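Local coordinates for 1,4-dihydroxy-6-naphtoate synthase (Archaeoglobus fulgidus, PDB 1ZBM), which probably converts cyclic dehypoxanthine futalosine into 1,4-dihydroxy-6-naphthoate and dihydroxyacetone, a step in the biosynthesis of menaquinone, at residues A[61-66]-A[184-189]; A[135-140]-A[148-153]; A[177-182]-A[253-258]. One frame throughout, in Å; residues are numbered along the deposited sequence.

Contact 1. Residues A[61-66]-A[184-189]; sequences VTAISA and GLNAIR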
ATOM      1  N   VAL A  61      -2.793 -13.604  -7.779  1.00 14.21           N
ATOM      2  CA  VAL A  61      -2.972 -12.781  -6.581  1.00 15.92           C
ATOM      3  C   VAL A  61      -1.900 -11.692  -6.567  1.00 15.38           C
ATOM      4  O   VAL A  61      -0.708 -11.987  -6.637  1.00 16.95           O
ATOM      5  CB  VAL A  61      -2.814 -13.608  -5.278  1.00 15.87           C
ATOM      6  CG1 VAL A  61      -3.026 -12.700  -4.069  1.00 17.33           C
ATOM      7  CG2 VAL A  61      -3.806 -14.764  -5.247  1.00 15.59           C
ATOM      8  N   THR A  62      -2.314 -10.437  -6.467  1.00 14.37           N
ATOM      9  CA  THR A  62      -1.350  -9.349  -6.448  1.00 15.70           C
ATOM     10  C   THR A  62      -1.730  -8.217  -5.510  1.00 14.90           C
ATOM     11  O   THR A  62      -2.909  -7.915  -5.352  1.00 17.88           O
ATOM     12  CB  THR A  62      -1.165  -8.742  -7.862  1.00 14.51           C
ATOM     13  OG1 THR A  62      -0.272  -7.622  -7.791  1.00 15.39           O
ATOM     14  CG2 THR A  62      -2.493  -8.266  -8.416  1.00 12.44           C
ATOM     15  N   ALA A  63      -0.739  -7.600  -4.869  1.00 15.41           N
ATOM     16  CA  ALA A  63      -1.030  -6.461  -4.002  1.00 16.68           C
ATOM     17  C   ALA A  63      -1.401  -5.379  -5.009  1.00 16.76           C
ATOM     18  O   ALA A  63      -1.061  -5.490  -6.188  1.00 17.04           O
ATOM     19  CB  ALA A  63       0.213  -6.046  -3.216  1.00 15.11           C
ATOM     20  N   ILE A  64      -2.092  -4.341  -4.563  1.00 19.18           N
ATOM     21  CA  ILE A  64      -2.490  -3.271  -5.471  1.00 20.03           C
ATOM     22  C   ILE A  64      -3.160  -2.132  -4.717  1.00 19.53           C
ATOM     23  O   ILE A  64      -3.971  -2.362  -3.823  1.00 22.04           O
ATOM     24  CB  ILE A  64      -3.472  -3.786  -6.541  1.00 20.82           C
ATOM     25  CG1 ILE A  64      -3.753  -2.688  -7.565  1.00 24.46           C
ATOM     26  CG2 ILE A  64      -4.787  -4.189  -5.890  1.00 21.96           C
ATOM     27  CD1 ILE A  64      -4.668  -3.122  -8.679  1.00 28.48           C
ATOM     28  N   SER A  65      -2.824  -0.904  -5.099  1.00 17.47           N
ATOM     29  CA  SER A  65      -3.381   0.296  -4.480  1.00 14.06           C
ATOM     30  C   SER A  65      -4.902   0.324  -4.593  1.00 12.69           C
ATOM     31  O   SER A  65      -5.453  -0.121  -5.597  1.00 11.65           O
ATOM     32  CB  SER A  65      -2.802   1.539  -5.160  1.00 11.38           C
ATOM     33  OG  SER A  65      -1.402   1.617  -4.979  1.00  7.37           O
ATOM     34  N   ALA A  66      -5.587   0.841  -3.577  1.00 11.95           N
ATOM     35  CA  ALA A  66      -7.045   0.902  -3.657  1.00 14.56           C
ATOM     36  C   ALA A  66      -7.427   1.696  -4.912  1.00 13.63           C
ATOM     37  O   ALA A  66      -8.339   1.313  -5.642  1.00 16.40           O
ATOM     38  CB  ALA A  66      -7.635   1.565  -2.407  1.00 12.87           C
ATOM     39  N   GLY A 184      -3.490   0.158   0.523  1.00 14.88           N
ATOM     40  CA  GLY A 184      -3.078  -0.937  -0.328  1.00 14.57           C
ATOM     41  C   GLY A 184      -4.041  -2.086  -0.125  1.00 14.35           C
ATOM     42  O   GLY A 184      -4.573  -2.259   0.970  1.00 14.41           O
ATOM     43  N   LEU A 185      -4.278  -2.875  -1.162  1.00 14.80           N
ATOM     44  CA  LEU A 185      -5.205  -3.996  -1.042  1.00 16.16           C
ATOM     45  C   LEU A 185      -4.638  -5.287  -1.619  1.00 16.34           C
ATOM     46  O   LEU A 185      -3.738  -5.275  -2.459  1.00 16.75           O
ATOM     47  CB  LEU A 185      -6.501  -3.671  -1.785  1.00 16.61           C
ATOM     48  CG  LEU A 185      -7.279  -2.393  -1.475  1.00 20.12           C
ATOM     49  CD1 LEU A 185      -8.318  -2.181  -2.566  1.00 20.69           C
ATOM     50  CD2 LEU A 185      -7.939  -2.481  -0.109  1.00 19.97           C
ATOM     51  N   ASN A 186      -5.172  -6.410  -1.168  1.00 16.00           N
ATOM     52  CA  ASN A 186      -4.740  -7.664  -1.736  1.00 18.40           C
ATOM     53  C   ASN A 186      -5.856  -8.025  -2.708  1.00 16.88           C
ATOM     54  O   ASN A 186      -7.021  -8.063  -2.331  1.00 16.50           O
ATOM     55  CB  ASN A 186      -4.576  -8.748  -0.673  1.00 20.10           C
ATOM     56  CG  ASN A 186      -3.206  -9.386  -0.722  1.00 21.62           C
ATOM     57  OD1 ASN A 186      -3.006 -10.514  -0.260  1.00 23.54           O
ATOM     58  ND2 ASN A 186      -2.245  -8.662  -1.281  1.00 23.69           N
ATOM     59  N   ALA A 187      -5.485  -8.268  -3.961  1.00 16.44           N
ATOM     60  CA  ALA A 187      -6.443  -8.574  -5.007  1.00 16.29           C
ATOM     61  C   ALA A 187      -6.265  -9.975  -5.600  1.00 16.70           C
ATOM     62  O   ALA A 187      -5.142 -10.398  -5.898  1.00 16.08           O
ATOM     63  CB  ALA A 187      -6.329  -7.526  -6.106  1.00 16.53           C
ATOM     64  N   ILE A 188      -7.378 -10.684  -5.781  1.00 14.97           N
ATOM     65  CA  ILE A 188      -7.345 -12.030  -6.352  1.00 15.05           C
ATOM     66  C   ILE A 188      -8.195 -12.102  -7.626  1.00 14.58           C
ATOM     67  O   ILE A 188      -9.357 -11.703  -7.628  1.00 14.53           O
ATOM     68  CB  ILE A 188      -7.808 -13.105  -5.305  1.00 14.23           C
ATOM     69  CG1 ILE A 188      -7.737 -14.512  -5.910  1.00 14.47           C
ATOM     70  CG2 ILE A 188      -9.203 -12.815  -4.825  1.00 13.72           C
ATOM     71  CD1 ILE A 188      -7.900 -15.607  -4.879  1.00 14.62           C
ATOM     72  N   ARG A 189      -7.590 -12.611  -8.702  1.00 13.40           N
ATOM     73  CA  ARG A 189      -8.241 -12.721 -10.002  1.00 14.61           C
ATOM     74  C   ARG A 189      -9.589 -13.426  -9.846  1.00 14.68           C
ATOM     75  O   ARG A 189      -9.719 -14.351  -9.048  1.00 15.33           O
ATOM     76  CB  ARG A 189      -7.313 -13.466 -10.987  1.00 14.12           C
ATOM     77  CG  ARG A 189      -7.395 -12.983 -12.452  1.00 15.60           C
ATOM     78  CD  ARG A 189      -6.167 -13.379 -13.300  1.00 15.67           C
ATOM     79  NE  ARG A 189      -6.031 -14.826 -13.461  1.00 17.28           N
ATOM     80  CZ  ARG A 189      -4.912 -15.446 -13.838  1.00 18.77           C
ATOM     81  NH1 ARG A 189      -3.809 -14.749 -14.102  1.00 16.33           N
ATOM     82  NH2 ARG A 189      -4.895 -16.772 -13.932  1.00 14.94           N
TER

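Contact 2. Residues A[135-140]-A[148-153]; sequences RIIQAV and GLLIHE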
ATOM      1  N   ARG A 135      13.520   8.044  -5.097  1.00 21.71           N
ATOM      2  CA  ARG A 135      14.209   9.250  -5.519  1.00 22.07           C
ATOM      3  C   ARG A 135      13.486  10.507  -5.083  1.00 20.10           C
ATOM      4  O   ARG A 135      13.973  11.616  -5.281  1.00 18.95           O
ATOM      5  CB  ARG A 135      14.408   9.267  -7.031  1.00 23.76           C
ATOM      6  CG  ARG A 135      15.580  10.124  -7.410  1.00 28.92           C
ATOM      7  CD  ARG A 135      15.925  10.017  -8.870  1.00 33.35           C
ATOM      8  NE  ARG A 135      17.102  10.817  -9.204  1.00 36.47           N
ATOM      9  CZ  ARG A 135      17.253  12.110  -8.916  1.00 37.51           C
ATOM     10  NH1 ARG A 135      18.367  12.750  -9.277  1.00 37.86           N
ATOM     11  NH2 ARG A 135      16.297  12.766  -8.269  1.00 36.60           N
ATOM     12  N   ILE A 136      12.329  10.323  -4.461  1.00 18.68           N
ATOM     13  CA  ILE A 136      11.525  11.444  -3.991  1.00 18.35           C
ATOM     14  C   ILE A 136      12.258  12.307  -2.969  1.00 17.01           C
ATOM     15  O   ILE A 136      12.304  13.524  -3.107  1.00 17.14           O
ATOM     16  CB  ILE A 136      10.237  10.970  -3.322  1.00 16.89           C
ATOM     17  CG1 ILE A 136       9.518   9.961  -4.221  1.00 20.46           C
ATOM     18  CG2 ILE A 136       9.368  12.166  -2.995  1.00 15.45           C
ATOM     19  CD1 ILE A 136       8.974  10.513  -5.502  1.00 20.39           C
ATOM     20  N   ILE A 137      12.816  11.675  -1.939  1.00 16.62           N
ATOM     21  CA  ILE A 137      13.503  12.411  -0.893  1.00 16.78           C
ATOM     22  C   ILE A 137      14.660  13.229  -1.427  1.00 16.84           C
ATOM     23  O   ILE A 137      14.794  14.412  -1.110  1.00 17.13           O
ATOM     24  CB  ILE A 137      14.026  11.480   0.208  1.00 18.40           C
ATOM     25  CG1 ILE A 137      12.855  10.799   0.908  1.00 20.03           C
ATOM     26  CG2 ILE A 137      14.829  12.287   1.233  1.00 16.53           C
ATOM     27  CD1 ILE A 137      12.022  11.744   1.745  1.00 20.67           C
ATOM     28  N   GLN A 138      15.506  12.600  -2.229  1.00 15.81           N
ATOM     29  CA  GLN A 138      16.644  13.305  -2.793  1.00 14.48           C
ATOM     30  C   GLN A 138      16.159  14.529  -3.596  1.00 14.60           C
ATOM     31  O   GLN A 138      16.638  15.641  -3.381  1.00 16.17           O
ATOM     32  CB  GLN A 138      17.462  12.356  -3.682  1.00 14.52           C
ATOM     33  CG  GLN A 138      18.801  12.920  -4.134  1.00 17.18           C
ATOM     34  CD  GLN A 138      19.594  11.947  -4.994  1.00 21.68           C
ATOM     35  OE1 GLN A 138      20.064  12.302  -6.084  1.00 22.26           O
ATOM     36  NE2 GLN A 138      19.751  10.712  -4.511  1.00 21.28           N
ATOM     37  N   ALA A 139      15.187  14.331  -4.487  1.00 12.52           N
ATOM     38  CA  ALA A 139      14.673  15.425  -5.312  1.00 12.97           C
ATOM     39  C   ALA A 139      14.192  16.631  -4.508  1.00 14.05           C
ATOM     40  O   ALA A 139      14.318  17.776  -4.948  1.00 13.97           O
ATOM     41  CB  ALA A 139      13.540  14.923  -6.215  1.00 12.41           C
ATOM     42  N   VAL A 140      13.628  16.378  -3.338  1.00 12.71           N
ATOM     43  CA  VAL A 140      13.139  17.466  -2.514  1.00 14.14           C
ATOM     44  C   VAL A 140      14.273  18.237  -1.856  1.00 15.05           C
ATOM     45  O   VAL A 140      14.333  19.476  -1.927  1.00 14.76           O
ATOM     46  CB  VAL A 140      12.189  16.944  -1.449  1.00 12.18           C
ATOM     47  CG1 VAL A 140      11.714  18.086  -0.571  1.00 12.01           C
ATOM     48  CG2 VAL A 140      11.015  16.263  -2.129  1.00 11.19           C
ATOM     49  N   GLY A 148       7.344  16.427  -2.230  1.00 14.85           N
ATOM     50  CA  GLY A 148       7.311  15.017  -2.567  1.00 12.86           C
ATOM     51  C   GLY A 148       6.267  14.250  -1.781  1.00 13.43           C
ATOM     52  O   GLY A 148       6.034  14.526  -0.603  1.00 12.54           O
ATOM     53  N   LEU A 149       5.630  13.294  -2.448  1.00 13.88           N
ATOM     54  CA  LEU A 149       4.612  12.456  -1.832  1.00 13.96           C
ATOM     55  C   LEU A 149       5.293  11.167  -1.375  1.00 12.75           C
ATOM     56  O   LEU A 149       5.929  10.481  -2.171  1.00 14.83           O
ATOM     57  CB  LEU A 149       3.514  12.145  -2.852  1.00 14.04           C
ATOM     58  CG  LEU A 149       2.283  11.377  -2.366  1.00 14.86           C
ATOM     59  CD1 LEU A 149       1.582  12.150  -1.238  1.00 16.35           C
ATOM     60  CD2 LEU A 149       1.344  11.195  -3.540  1.00 16.90           C
ATOM     61  N   LEU A 150       5.160  10.847  -0.093  1.00 13.20           N
ATOM     62  CA  LEU A 150       5.778   9.662   0.491  1.00 12.94           C
ATOM     63  C   LEU A 150       4.733   8.639   0.892  1.00 13.13           C
ATOM     64  O   LEU A 150       3.936   8.888   1.797  1.00 13.96           O
ATOM     65  CB  LEU A 150       6.562  10.060   1.740  1.00  9.36           C
ATOM     66  CG  LEU A 150       7.489  11.252   1.575  1.00 10.41           C
ATOM     67  CD1 LEU A 150       8.029  11.704   2.918  1.00  5.31           C
ATOM     68  CD2 LEU A 150       8.622  10.860   0.627  1.00  7.10           C
ATOM     69  N   ILE A 151       4.754   7.480   0.243  1.00 13.08           N
ATOM     70  CA  ILE A 151       3.791   6.437   0.559  1.00 15.44           C
ATOM     71  C   ILE A 151       4.380   5.291   1.370  1.00 15.61           C
ATOM     72  O   ILE A 151       3.646   4.440   1.883  1.00 16.93           O
ATOM     73  CB  ILE A 151       3.154   5.857  -0.729  1.00 15.04           C
ATOM     74  CG1 ILE A 151       4.174   4.995  -1.482  1.00 15.51           C
ATOM     75  CG2 ILE A 151       2.698   6.993  -1.623  1.00 15.97           C
ATOM     76  CD1 ILE A 151       3.610   4.335  -2.725  1.00 15.39           C
ATOM     77  N   HIS A 152       5.701   5.259   1.489  1.00 14.48           N
ATOM     78  CA  HIS A 152       6.351   4.191   2.247  1.00 14.71           C
ATOM     79  C   HIS A 152       6.866   4.692   3.593  1.00 14.60           C
ATOM     80  O   HIS A 152       6.264   5.581   4.186  1.00 12.16           O
ATOM     81  CB  HIS A 152       7.476   3.569   1.422  1.00 15.07           C
ATOM     82  CG  HIS A 152       6.996   2.907   0.165  1.00 15.25           C
ATOM     83  ND1 HIS A 152       6.187   1.790   0.174  1.00 14.95           N
ATOM     84  CD2 HIS A 152       7.170   3.234  -1.138  1.00 13.52           C
ATOM     85  CE1 HIS A 152       5.883   1.459  -1.069  1.00 16.96           C
ATOM     86  NE2 HIS A 152       6.466   2.320  -1.885  1.00 15.04           N
ATOM     87  N   GLU A 153       7.977   4.139   4.071  1.00 14.87           N
ATOM     88  CA  GLU A 153       8.485   4.521   5.381  1.00 16.45           C
ATOM     89  C   GLU A 153       8.915   5.978   5.518  1.00 17.09           C
ATOM     90  O   GLU A 153       9.311   6.419   6.602  1.00 18.49           O
ATOM     91  CB  GLU A 153       9.629   3.589   5.831  1.00 18.41           C
ATOM     92  CG  GLU A 153      10.939   3.739   5.066  1.00 16.72           C
ATOM     93  CD  GLU A 153      10.931   3.049   3.720  1.00 17.35           C
ATOM     94  OE1 GLU A 153      11.960   3.141   3.012  1.00 16.99           O
ATOM     95  OE2 GLU A 153       9.910   2.409   3.371  1.00 15.51           O
TER

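Contact 3. Residues A[177-182]-A[253-258]; sequences VKLPLP and VDAALK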
ATOM      1  N   VAL A 177     -14.377  12.058   5.619  1.00 18.83           N
ATOM      2  CA  VAL A 177     -15.203  10.989   6.148  1.00 20.11           C
ATOM      3  C   VAL A 177     -14.558  10.427   7.406  1.00 19.23           C
ATOM      4  O   VAL A 177     -13.335  10.445   7.543  1.00 19.71           O
ATOM      5  CB  VAL A 177     -15.414   9.853   5.108  1.00 22.58           C
ATOM      6  CG1 VAL A 177     -14.088   9.248   4.727  1.00 22.82           C
ATOM      7  CG2 VAL A 177     -16.344   8.790   5.677  1.00 24.78           C
ATOM      8  N   LYS A 178     -15.390   9.938   8.326  1.00 17.27           N
ATOM      9  CA  LYS A 178     -14.916   9.402   9.598  1.00 16.19           C
ATOM     10  C   LYS A 178     -14.802   7.885   9.590  1.00 16.55           C
ATOM     11  O   LYS A 178     -15.556   7.183  10.260  1.00 16.73           O
ATOM     12  CB  LYS A 178     -15.851   9.864  10.720  1.00 16.62           C
ATOM     13  CG  LYS A 178     -16.038  11.381  10.768  1.00 14.94           C
ATOM     14  CD  LYS A 178     -14.715  12.120  10.998  1.00 14.73           C
ATOM     15  CE  LYS A 178     -14.933  13.626  11.142  1.00 14.96           C
ATOM     16  NZ  LYS A 178     -13.660  14.399  11.257  1.00 14.67           N
ATOM     17  N   LEU A 179     -13.831   7.392   8.832  1.00 15.72           N
ATOM     18  CA  LEU A 179     -13.588   5.963   8.697  1.00 14.10           C
ATOM     19  C   LEU A 179     -12.101   5.750   8.400  1.00 13.49           C
ATOM     20  O   LEU A 179     -11.414   6.674   7.964  1.00 13.06           O
ATOM     21  CB  LEU A 179     -14.426   5.417   7.534  1.00 13.93           C
ATOM     22  CG  LEU A 179     -15.946   5.512   7.664  1.00 16.37           C
ATOM     23  CD1 LEU A 179     -16.625   5.296   6.303  1.00 15.30           C
ATOM     24  CD2 LEU A 179     -16.417   4.467   8.681  1.00 13.89           C
ATOM     25  N   PRO A 180     -11.590   4.531   8.630  1.00 11.96           N
ATOM     26  CA  PRO A 180     -10.174   4.243   8.365  1.00 11.99           C
ATOM     27  C   PRO A 180      -9.827   4.607   6.908  1.00 12.49           C
ATOM     28  O   PRO A 180     -10.722   4.786   6.086  1.00 12.53           O
ATOM     29  CB  PRO A 180     -10.077   2.744   8.635  1.00 10.40           C
ATOM     30  CG  PRO A 180     -11.126   2.515   9.683  1.00 10.44           C
ATOM     31  CD  PRO A 180     -12.281   3.353   9.186  1.00  9.90           C
ATOM     32  N   LEU A 181      -8.540   4.697   6.588  1.00 13.98           N
ATOM     33  CA  LEU A 181      -8.103   5.062   5.240  1.00 14.24           C
ATOM     34  C   LEU A 181      -7.514   3.883   4.438  1.00 13.54           C
ATOM     35  O   LEU A 181      -6.385   3.455   4.703  1.00 12.79           O
ATOM     36  CB  LEU A 181      -7.044   6.169   5.339  1.00 14.62           C
ATOM     37  CG  LEU A 181      -6.823   7.156   4.184  1.00 15.35           C
ATOM     38  CD1 LEU A 181      -5.455   7.825   4.347  1.00 13.84           C
ATOM     39  CD2 LEU A 181      -6.909   6.451   2.859  1.00 13.22           C
ATOM     40  N   PRO A 182      -8.259   3.362   3.439  1.00 12.85           N
ATOM     41  CA  PRO A 182      -7.820   2.241   2.591  1.00 14.37           C
ATOM     42  C   PRO A 182      -6.658   2.661   1.702  1.00 13.68           C
ATOM     43  O   PRO A 182      -6.811   3.572   0.890  1.00 15.14           O
ATOM     44  CB  PRO A 182      -9.057   1.922   1.746  1.00 14.38           C
ATOM     45  CG  PRO A 182     -10.191   2.549   2.495  1.00 15.24           C
ATOM     46  CD  PRO A 182      -9.603   3.809   3.043  1.00 13.30           C
ATOM     47  N   VAL A 253     -14.124  -0.272   6.698  1.00 12.34           N
ATOM     48  CA  VAL A 253     -13.170  -0.125   5.600  1.00 12.42           C
ATOM     49  C   VAL A 253     -13.870  -0.335   4.258  1.00 12.97           C
ATOM     50  O   VAL A 253     -13.500   0.283   3.257  1.00 13.54           O
ATOM     51  CB  VAL A 253     -11.990  -1.136   5.725  1.00  9.45           C
ATOM     52  CG1 VAL A 253     -11.078  -1.038   4.507  1.00  5.31           C
ATOM     53  CG2 VAL A 253     -11.204  -0.857   6.993  1.00 11.91           C
ATOM     54  N   ASP A 254     -14.870  -1.214   4.222  1.00 15.42           N
ATOM     55  CA  ASP A 254     -15.604  -1.426   2.970  1.00 17.11           C
ATOM     56  C   ASP A 254     -16.321  -0.117   2.653  1.00 16.21           C
ATOM     57  O   ASP A 254     -16.401   0.292   1.498  1.00 17.71           O
ATOM     58  CB  ASP A 254     -16.681  -2.516   3.084  1.00 19.01           C
ATOM     59  CG  ASP A 254     -16.114  -3.905   3.287  1.00 21.02           C
ATOM     60  OD1 ASP A 254     -15.056  -4.233   2.691  1.00 24.09           O
ATOM     61  OD2 ASP A 254     -16.755  -4.687   4.029  1.00 18.36           O
ATOM     62  N   ALA A 255     -16.852   0.530   3.689  1.00 15.35           N
ATOM     63  CA  ALA A 255     -17.583   1.781   3.518  1.00 12.56           C
ATOM     64  C   ALA A 255     -16.652   2.887   3.056  1.00 12.62           C
ATOM     65  O   ALA A 255     -17.025   3.718   2.223  1.00 13.63           O
ATOM     66  CB  ALA A 255     -18.258   2.174   4.821  1.00 11.31           C
ATOM     67  N   ALA A 256     -15.439   2.893   3.604  1.00 12.44           N
ATOM     68  CA  ALA A 256     -14.438   3.893   3.257  1.00 10.25           C
ATOM     69  C   ALA A 256     -14.053   3.809   1.782  1.00 10.57           C
ATOM     70  O   ALA A 256     -13.921   4.833   1.117  1.00  9.28           O
ATOM     71  CB  ALA A 256     -13.220   3.730   4.135  1.00  8.65           C
ATOM     72  N   LEU A 257     -13.874   2.601   1.262  1.00 12.63           N
ATOM     73  CA  LEU A 257     -13.532   2.470  -0.153  1.00 13.02           C
ATOM     74  C   LEU A 257     -14.681   3.015  -0.965  1.00 14.28           C
ATOM     75  O   LEU A 257     -14.484   3.807  -1.890  1.00 13.18           O
ATOM     76  CB  LEU A 257     -13.334   1.017  -0.544  1.00 13.42           C
ATOM     77  CG  LEU A 257     -11.946   0.404  -0.413  1.00 16.10           C
ATOM     78  CD1 LEU A 257     -12.054  -1.014  -0.970  1.00 16.34           C
ATOM     79  CD2 LEU A 257     -10.898   1.200  -1.198  1.00 15.63           C
ATOM     80  N   LYS A 258     -15.891   2.582  -0.617  1.00 14.59           N
ATOM     81  CA  LYS A 258     -17.077   3.042  -1.336  1.00 17.64           C
ATOM     82  C   LYS A 258     -17.036   4.566  -1.410  1.00 16.82           C
ATOM     83  O   LYS A 258     -17.197   5.143  -2.485  1.00 17.22           O
ATOM     84  CB  LYS A 258     -18.364   2.587  -0.626  1.00 18.53           C
ATOM     85  CG  LYS A 258     -19.618   2.745  -1.480  1.00 23.88           C
ATOM     86  CD  LYS A 258     -20.899   2.851  -0.638  1.00 26.89           C
ATOM     87  CE  LYS A 258     -22.113   3.225  -1.509  1.00 28.10           C
ATOM     88  NZ  LYS A 258     -23.338   3.582  -0.718  1.00 29.78           N
TER

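Contact 1. Residues A[61-66]-A[184-189]
The flat carboxamide of Asn186 leans across to the 61-66 strand: Val61 CG1 stands over one face, a loose 4.4 Å from Asn186 OD1, while Ala63 CA comes to the edge at the nitrogen end, 3.7 Å from Asn186 ND2. The backbones carry the pairing. Strands 61-65 and 184-189 run antiparallel with an angle of 146° between their directions. Thr62 with Ala187 and Ile64 with Leu185 form the hydrogen-bonded pairs, two bonds each. Thr62 N reaches Ala187 O at 2.9 Å and Leu185 N reaches Ile64 O at 2.7 Å. In the non-hydrogen-bonded pairs, CA-H groups of Val61 and Ala63 add contacts to Ala187 O and Leu185 O. Val61 and Ile188 share the Asn186 face, their side chains crossing obliquely with Val61 CG2 at 4.0 Å from Ile188 CG1. On the face with Leu185, Ile64 CG2 packs on Ala187 CB at 3.7 Å. Leu185 CG is anti to its own carbonyl carbon (chi1 -54°), and CD1 beyond it lies 3.5 Å from Ala66 CA, where the next helix begins. An alanine in place of Leu185 would probably open a gap beside Ala66, whose CA and CB would lose the CD1 methyl packed on them. The pair lies inside a mixed five-stranded sheet whose order is as in type II periplasmic binding proteins. Strand 11-16 pairs with the outer side of 61-65 and strand 76-86 with that of 184-189. Helix 194-213 covers Val61, Asn186 and Ile188, while helix 47-53 packs on Thr62 and Ile64.

Contact 2. Residues A[135-140]-A[148-153]
Ile136 carries its CG2 anti to the backbone N, which sets this methyl against Gly148, with CG2 3.5 Å from Gly148 CA. In Ile137 a chi1 of -64° places CG1 anti to the carbonyl carbon, and a chi2 of -69° then turns CD1 to Leu150. One methyl of Leu150 serves both isoleucines: Leu150 CD2 lies 3.7 Å from Ile137 CD1 and 3.9 Å from Ile136 CG2. The side chains of Ile137 and Leu150 cross at about a right angle. One helical turn further on, Val140 CG2 rests 3.7 Å from Gly148 N, and with Ile136 it fills the place where a side chain of Gly148 would stand. A beta carbon there would come within 2.4 Å of Ile136 CG2, a clash, and the bare glycine lets the helix settle close on the strand, their axes 8.3 Å apart. Helix 136-141 is the connection of a beta-alpha-beta crossover, leading from strand 127-130 to the parallel strand 147-150, beyond whose end His152, the predicted proton acceptor, follows in the loop. Leu149 points away from this helix and packs on Val93 and on Ala115 of helix 114-122. The side chains that meet are all apolar and no hydrogen bond joins the segments, so the helix is held by van der Waals packing of methyls on each other and on the strand backbone.

Contact 3. Residues A[177-182]-A[253-258]
Leu179 and Pro182 mark the two ends of an extended run that passes over one side of helix 251-265, CA atoms coming to 5.9 Å between Leu179 and Ala256 and to 6.3 Å between Pro182 and Leu257. The small methyl of Ala256 lies at the middle of the contact. Ala256 CB is 3.3 Å from Pro180 O, a close approach of methyl to carbonyl, and 3.6 Å from Pro182 CG. Pro182 offers its ring to the next residue of the helix as well: its CB meets Leu257 CD2 at 3.5 Å, and its CG lies more loosely beside Val253 CG1. Chi1 of -63° sets Leu179 CG anti to the carbonyl carbon, and chi2 of 164° then carries CD1 to 3.8 Å from Ala255 CB and equally near the backbone nitrogen of Ala256. Pro180 CB touches Val253 CG2 at 4.1 Å. No hydrogen bond joins the segments; they are held by apolar packing, most of it from prolines and alanines. Trp173 of helix 169-174 touches both Pro182 and Ala256, and its NE1 is hydrogen-bonded to Leu179 O. Val85 of strand 76-86 touches Pro180 and Val253, and Ile78 touches Leu257; Tyr245 of helix 244-247 meets Pro180 and Val253. The contact thus joins helix 251-265 to the loop leading into strand 181-189 and to its first residues.

How the contacts relate
Contacts 1 and 3 share strand 181-189 and join directly, although their centres are 16 Å apart: Ala66 CB lies 3.5 Å from Leu257 CD2, and Leu185 CD1 4.2 Å from Leu257 CD1. Contact 2 belongs to the other five-stranded sheet, its centre 23 Å from that of contact 1 and 25 Å from that of contact 3, and along the chain it is nested inside the loop closed by contact 1. Of the predicted substrate-binding residues, Thr114 has its side chain about 3 Å from that of Ala66 and 6 Å from that of Pro182, and Ala115 about 4 Å from that of Leu149. Ser65 is about 8 Å from His152, the predicted proton acceptor, side chain to side chain. The two sheets therefore probably flank the substrate pocket.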